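GCN5-related N-acetyltransferase (Anabaena variabilis, PDB 2OZG) probably transfers an acetyl group from acetyl-coenzyme A to an amine, possibly that of an aminoglycoside, as a coenzyme A-binding member of the GNAT family. Local coordinates at residues Pro240-Phe245 / Thr270-Glu275; Glu199-Tyr204 / Arg230-Val235. One frame throughout, in Å; residues are numbered along the deposited sequence.

How the contacts relate
Both contacts belong to the second GNAT domain and lie on the same side of the chain's centre, their centres about 18 Å apart. Contact 1 is partly buried and joins helix 239-250 to the loop between strands 258-263 and 279-290; contact 2 is a surface contact linking strand 227-236 to the run entering strand 202-206. Strand 227-236 leads directly into helix 239-250, and the Phe245 ring makes the bridge: its CE1 lies 3.8 Å from CB of Trp234, its CZ 3.9 Å from CD1 of Ile231. Chemistry differs: methyls and a glutamine amide in contact 1, a guanidinium with a leucine and a more distant carboxylate in contact 2; each borders another subunit.

Contact 1 (Pro240-Phe245 / Thr270-Glu275); sequences PAVQSF and TLLLPE
Leu272 meets Val242 and Gln243 of helix 239-250 through one branch of its side chain. It ends the 3-10 turn 270-272, in the loop between strands 258-263 and 279-290 of the second GNAT domain. Its CD1 methyl lies 3.3 Å from Val242 CG1, shorter than the usual separation of two methyl carbons, and the two side chains meet at a slant. The same CD1 is 3.4 Å from NE2 of Gln243, whose side chain runs at about a right angle to the leucine. The other methyl is more distant, Leu272 CD2 lying 4.0 Å from that NE2.

Torsions explain how both helix residues reach one methyl. Val242 holds CG1 anti to its backbone N (chi1 -178°), which turns this branch to the leucine. Gln243 does not aim its CB at the loop, but a bend at chi2 (-61°) swings the carboxamide round to it.

Behind these residues the helix is fixed near its start. Pro240 O accepts two bonds from Ser244, from the backbone N at 3.1 Å and from OG at 2.8 Å, arriving from opposite faces of the carbonyl plane. Ser244 OG is also bonded to Leu154 N. On the loop side, Leu272 packs on Lys370 of a second subunit, while the Glu275 carboxylate bonds to Thr122 and Gln123 of that subunit.

The contact is therefore apolar in character, one leucine methyl set tightly against a valine methyl and beside the nitrogen end of a carboxamide. Polar bonds lie around it: within the helix, to loop residues of the same chain, and to the second subunit.

Contact 2 (Glu199-Tyr204 / Arg230-Val235); sequences ETLYSY and RIRDWV
Leu201 and Arg232 are the closest pair along the two backbones, yet their CA atoms stand 9.9 Å apart, because strand 211-222 runs between strands 202-206 and 227-236 and pairs antiparallel with both. The side chains therefore meet across the intervening strand. Leu201 lays its CD1 methyl over one face of the Arg232 guanidinium, 3.6 Å above the plane and displaced toward the rim, with NH1 of Arg232 its nearest atom at 3.8 Å. Leu201 CG, anti to the backbone N (chi1 -173°), carries that methyl to the arginine although its CB does not point there. The side chains of Glu199 and Arg232 run toward each other, the carboxylate reaching the guanidinium obliquely. Glu199 OE2 lies 4.1 Å from Arg232 NH2, beyond salt-bridge range, which leaves at most a longer-range attraction between opposite charges, probably a modest one.

Firmer anchoring comes from elsewhere: NH1 of Arg232 bonds to the carbonyl oxygens of Leu192 and Arg194. Were Arg232 replaced by alanine, these carbonyls would probably lose this donor, the Leu201 CD1 methyl the flat group beneath it and Glu199 its nearby opposite charge.

Arg232 and Asp233 both face Ile217 on the middle strand, a classic beta bulge. Leu201 also packs on Ile217, and Arg232 on Thr219. Strand 227-236 runs parallel to strand 258-263 on its other edge, while helix 165-177 packs against Ser203 and Val235.

Contact 1 (Pro240-Phe245 / Thr270-Glu275)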
loop_
_atom_site.group_PDB
_atom_site.type_symbol
_atom_site.label_atom_id
_atom_site.label_comp_id
_atom_site.label_asym_id
_atom_site.label_seq_id
_atom_site.Cartn_x
_atom_site.Cartn_y
_atom_site.Cartn_z
ATOM N N PRO A 240 29.007 -4.810 -28.086
ATOM C CA PRO A 240 29.813 -3.958 -27.191
ATOM C C PRO A 240 29.016 -2.725 -26.681
ATOM O O PRO A 240 29.229 -2.290 -25.571
ATOM C CB PRO A 240 30.958 -3.547 -28.073
ATOM C CG PRO A 240 31.093 -4.696 -29.039
ATOM C CD PRO A 240 29.710 -5.075 -29.343
ATOM N N ALA A 241 28.107 -2.184 -27.495
ATOM C CA ALA A 241 27.278 -1.058 -27.033
ATOM C C ALA A 241 26.297 -1.554 -25.996
ATOM O O ALA A 241 26.064 -0.861 -25.023
ATOM C CB ALA A 241 26.564 -0.366 -28.177
ATOM N N VAL A 242 25.746 -2.758 -26.190
ATOM C CA VAL A 242 24.813 -3.328 -25.215
ATOM C C VAL A 242 25.490 -3.591 -23.875
ATOM O O VAL A 242 24.964 -3.179 -22.849
ATOM C CB VAL A 242 24.053 -4.601 -25.689
ATOM C CG1 VAL A 242 23.087 -5.067 -24.600
ATOM C CG2 VAL A 242 23.273 -4.355 -26.971
ATOM N N GLN A 243 26.663 -4.224 -23.872
ATOM C CA GLN A 243 27.401 -4.478 -22.609
ATOM C C GLN A 243 27.750 -3.184 -21.884
ATOM O O GLN A 243 27.701 -3.081 -20.643
ATOM C CB GLN A 243 28.689 -5.251 -22.865
ATOM C CG GLN A 243 28.504 -6.652 -23.415
ATOM C CD GLN A 243 27.704 -7.643 -22.494
ATOM O OE1 GLN A 243 27.510 -7.397 -21.300
ATOM N NE2 GLN A 243 27.279 -8.787 -23.072
ATOM N N SER A 244 28.102 -2.192 -22.675
ATOM C CA SER A 244 28.492 -0.876 -22.181
ATOM C C SER A 244 27.306 -0.137 -21.570
ATOM O O SER A 244 27.407 0.496 -20.542
ATOM C CB SER A 244 29.183 -0.108 -23.312
ATOM O OG SER A 244 30.470 -0.699 -23.643
ATOM N N PHE A 245 26.143 -0.299 -22.186
ATOM C CA PHE A 245 24.903 0.249 -21.690
ATOM C C PHE A 245 24.584 -0.281 -20.295
ATOM O O PHE A 245 24.400 0.478 -19.350
ATOM C CB PHE A 245 23.845 -0.185 -22.704
ATOM C CG PHE A 245 22.420 0.125 -22.347
ATOM C CD1 PHE A 245 21.833 1.326 -22.734
ATOM C CD2 PHE A 245 21.599 -0.857 -21.759
ATOM C CE1 PHE A 245 20.440 1.572 -22.461
ATOM C CE2 PHE A 245 20.269 -0.603 -21.459
ATOM C CZ PHE A 245 19.681 0.615 -21.846
ATOM N N THR A 270 17.340 -7.622 -22.002
ATOM C CA THR A 270 17.263 -8.444 -20.786
ATOM C C THR A 270 17.886 -9.834 -21.001
ATOM O O THR A 270 18.129 -10.567 -20.047
ATOM C CB THR A 270 15.816 -8.559 -20.290
ATOM O OG1 THR A 270 14.951 -8.906 -21.367
ATOM C CG2 THR A 270 15.340 -7.231 -19.688
ATOM N N LEU A 271 18.188 -10.174 -22.243
ATOM C CA LEU A 271 18.814 -11.474 -22.512
ATOM C C LEU A 271 20.201 -11.513 -21.854
ATOM O O LEU A 271 20.652 -12.556 -21.386
ATOM C CB LEU A 271 18.902 -11.740 -24.033
ATOM C CG LEU A 271 19.648 -13.016 -24.454
ATOM C CD1 LEU A 271 18.973 -14.232 -23.887
ATOM C CD2 LEU A 271 19.726 -13.093 -25.933
ATOM N N LEU A 272 20.857 -10.353 -21.788
ATOM C CA LEU A 272 22.174 -10.273 -21.221
ATOM C C LEU A 272 22.279 -10.194 -19.689
ATOM O O LEU A 272 23.360 -10.267 -19.167
ATOM C CB LEU A 272 22.924 -9.110 -21.854
ATOM C CG LEU A 272 23.111 -9.193 -23.377
ATOM C CD1 LEU A 272 24.027 -8.088 -23.808
ATOM C CD2 LEU A 272 23.705 -10.535 -23.779
ATOM N N LEU A 273 21.166 -10.021 -18.986
ATOM C CA LEU A 273 21.165 -9.977 -17.507
ATOM C C LEU A 273 21.365 -11.370 -16.894
ATOM O O LEU A 273 20.966 -12.391 -17.481
ATOM C CB LEU A 273 19.829 -9.429 -17.033
ATOM C CG LEU A 273 19.365 -8.030 -17.522
ATOM C CD1 LEU A 273 17.892 -7.750 -17.101
ATOM C CD2 LEU A 273 20.243 -6.952 -16.993
ATOM N N PRO A 274 21.974 -11.432 -15.704
ATOM C CA PRO A 274 22.173 -12.712 -15.071
ATOM C C PRO A 274 20.877 -13.355 -14.610
ATOM O O PRO A 274 20.781 -14.571 -14.655
ATOM C CB PRO A 274 23.095 -12.408 -13.897
ATOM C CG PRO A 274 23.125 -10.991 -13.757
ATOM C CD PRO A 274 22.599 -10.338 -14.933
ATOM N N GLU A 275 19.896 -12.558 -14.206
ATOM C CA GLU A 275 18.609 -13.083 -13.780
ATOM C C GLU A 275 17.454 -12.308 -14.364
ATOM O O GLU A 275 17.621 -11.203 -14.895
ATOM C CB GLU A 275 18.560 -13.061 -12.254
ATOM C CG GLU A 275 19.685 -13.896 -11.569
ATOM C CD GLU A 275 19.586 -15.389 -11.826
ATOM O OE1 GLU A 275 18.506 -15.823 -12.278
ATOM O OE2 GLU A 275 20.582 -16.115 -11.557
#

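Contact 2 (Glu199-Tyr204 / Arg230-Val235)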
loop_
_atom_site.group_PDB
_atom_site.type_symbol
_atom_site.label_atom_id
_atom_site.label_comp_id
_atom_site.label_asym_id
_atom_site.label_seq_id
_atom_site.Cartn_x
_atom_site.Cartn_y
_atom_site.Cartn_z
ATOM N N GLU A 199 14.488 19.409 -13.348
ATOM C CA GLU A 199 15.359 18.326 -13.769
ATOM C C GLU A 199 16.402 18.599 -14.869
ATOM O O GLU A 199 16.317 19.545 -15.662
ATOM C CB GLU A 199 14.485 17.088 -14.083
ATOM C CG GLU A 199 13.543 17.251 -15.276
ATOM C CD GLU A 199 12.486 16.148 -15.422
ATOM O OE1 GLU A 199 12.386 15.298 -14.507
ATOM O OE2 GLU A 199 11.746 16.153 -16.450
ATOM N N THR A 200 17.420 17.747 -14.834
ATOM C CA THR A 200 18.538 17.816 -15.728
ATOM C C THR A 200 18.405 16.644 -16.683
ATOM O O THR A 200 17.976 15.546 -16.307
ATOM C CB THR A 200 19.877 17.753 -14.953
ATOM O OG1 THR A 200 19.913 18.813 -13.986
ATOM C CG2 THR A 200 21.082 17.882 -15.901
ATOM N N LEU A 201 18.744 16.933 -17.930
ATOM C CA LEU A 201 18.703 15.965 -18.984
ATOM C C LEU A 201 20.121 15.477 -19.166
ATOM O O LEU A 201 21.062 16.271 -19.313
ATOM C CB LEU A 201 18.216 16.624 -20.265
ATOM C CG LEU A 201 17.957 15.678 -21.430
ATOM C CD1 LEU A 201 16.804 14.695 -21.137
ATOM C CD2 LEU A 201 17.657 16.470 -22.660
ATOM N N TYR A 202 20.297 14.174 -19.149
ATOM C CA TYR A 202 21.617 13.589 -19.343
ATOM C C TYR A 202 21.587 12.842 -20.690
ATOM O O TYR A 202 20.609 12.140 -21.044
ATOM C CB TYR A 202 21.928 12.645 -18.163
ATOM C CG TYR A 202 21.977 13.359 -16.854
ATOM C CD1 TYR A 202 23.122 14.079 -16.478
ATOM C CD2 TYR A 202 20.891 13.380 -16.009
ATOM C CE1 TYR A 202 23.171 14.773 -15.309
ATOM C CE2 TYR A 202 20.929 14.099 -14.804
ATOM C CZ TYR A 202 22.070 14.765 -14.455
ATOM O OH TYR A 202 22.124 15.466 -13.279
ATOM N N SER A 203 22.652 12.998 -21.434
ATOM C CA SER A 203 22.835 12.389 -22.759
ATOM C C SER A 203 24.291 11.932 -22.886
ATOM O O SER A 203 25.224 12.708 -22.628
ATOM C CB SER A 203 22.625 13.462 -23.813
ATOM O OG SER A 203 21.314 13.890 -23.830
ATOM N N TYR A 204 24.495 10.679 -23.267
ATOM C CA TYR A 204 25.821 10.116 -23.415
ATOM C C TYR A 204 25.853 9.383 -24.734
ATOM O O TYR A 204 24.856 8.778 -25.115
ATOM C CB TYR A 204 26.042 9.067 -22.292
ATOM C CG TYR A 204 26.323 9.683 -20.943
ATOM C CD1 TYR A 204 25.300 10.226 -20.174
ATOM C CD2 TYR A 204 27.609 9.684 -20.413
ATOM C CE1 TYR A 204 25.552 10.774 -18.976
ATOM C CE2 TYR A 204 27.883 10.262 -19.183
ATOM C CZ TYR A 204 26.863 10.821 -18.489
ATOM O OH TYR A 204 27.135 11.342 -17.252
ATOM N N ARG A 230 15.192 7.429 -15.370
ATOM C CA ARG A 230 14.241 7.100 -16.464
ATOM C C ARG A 230 14.927 7.305 -17.806
ATOM O O ARG A 230 15.221 8.448 -18.181
ATOM C CB ARG A 230 13.007 7.990 -16.364
ATOM C CG ARG A 230 12.320 8.016 -14.990
ATOM C CD ARG A 230 11.063 8.911 -15.029
ATOM N NE ARG A 230 10.441 9.070 -13.713
ATOM C CZ ARG A 230 9.501 8.255 -13.231
ATOM N NH1 ARG A 230 9.133 7.184 -13.890
ATOM N NH2 ARG A 230 8.976 8.469 -12.033
ATOM N N ILE A 231 15.208 6.209 -18.524
ATOM C CA ILE A 231 15.817 6.283 -19.821
ATOM C C ILE A 231 14.718 6.603 -20.845
ATOM O O ILE A 231 13.821 5.803 -21.066
ATOM C CB ILE A 231 16.541 4.976 -20.181
ATOM C CG1 ILE A 231 17.707 4.704 -19.209
ATOM C CG2 ILE A 231 17.070 5.038 -21.595
ATOM C CD1 ILE A 231 18.355 3.322 -19.338
ATOM N N ARG A 232 14.799 7.758 -21.504
ATOM C CA ARG A 232 13.752 8.122 -22.481
ATOM C C ARG A 232 14.086 7.741 -23.896
ATOM O O ARG A 232 13.181 7.604 -24.700
ATOM C CB ARG A 232 13.387 9.588 -22.418
ATOM C CG ARG A 232 14.548 10.519 -22.441
ATOM C CD ARG A 232 14.149 12.015 -22.354
ATOM N NE ARG A 232 13.465 12.380 -21.121
ATOM C CZ ARG A 232 12.949 13.597 -20.903
ATOM N NH1 ARG A 232 13.034 14.549 -21.828
ATOM N NH2 ARG A 232 12.354 13.872 -19.782
ATOM N N ASP A 233 15.360 7.540 -24.220
ATOM C CA ASP A 233 15.712 7.096 -25.558
ATOM C C ASP A 233 17.080 6.449 -25.438
ATOM O O ASP A 233 17.865 6.815 -24.589
ATOM C CB ASP A 233 15.754 8.293 -26.528
ATOM C CG ASP A 233 15.840 7.890 -27.980
ATOM O OD1 ASP A 233 15.464 6.728 -28.314
ATOM O OD2 ASP A 233 16.236 8.781 -28.799
ATOM N N TRP A 234 17.320 5.428 -26.243
ATOM C CA TRP A 234 18.606 4.773 -26.244
ATOM C C TRP A 234 18.781 4.157 -27.618
ATOM O O TRP A 234 17.782 3.853 -28.294
ATOM C CB TRP A 234 18.705 3.695 -25.141
ATOM C CG TRP A 234 17.566 2.632 -25.238
ATOM C CD1 TRP A 234 16.382 2.693 -24.618
ATOM C CD2 TRP A 234 17.551 1.420 -26.008
ATOM N NE1 TRP A 234 15.638 1.618 -24.931
ATOM C CE2 TRP A 234 16.322 0.834 -25.815
ATOM C CE3 TRP A 234 18.441 0.823 -26.892
ATOM C CZ2 TRP A 234 15.960 -0.345 -26.431
ATOM C CZ3 TRP A 234 18.096 -0.309 -27.509
ATOM C CH2 TRP A 234 16.847 -0.899 -27.303
ATOM N N VAL A 235 20.058 3.954 -27.982
ATOM C CA VAL A 235 20.443 3.245 -29.165
ATOM C C VAL A 235 21.640 2.321 -28.851
ATOM O O VAL A 235 22.582 2.718 -28.164
ATOM C CB VAL A 235 20.758 4.197 -30.364
ATOM C CG1 VAL A 235 21.570 3.494 -31.455
ATOM C CG2 VAL A 235 19.474 4.781 -30.937
#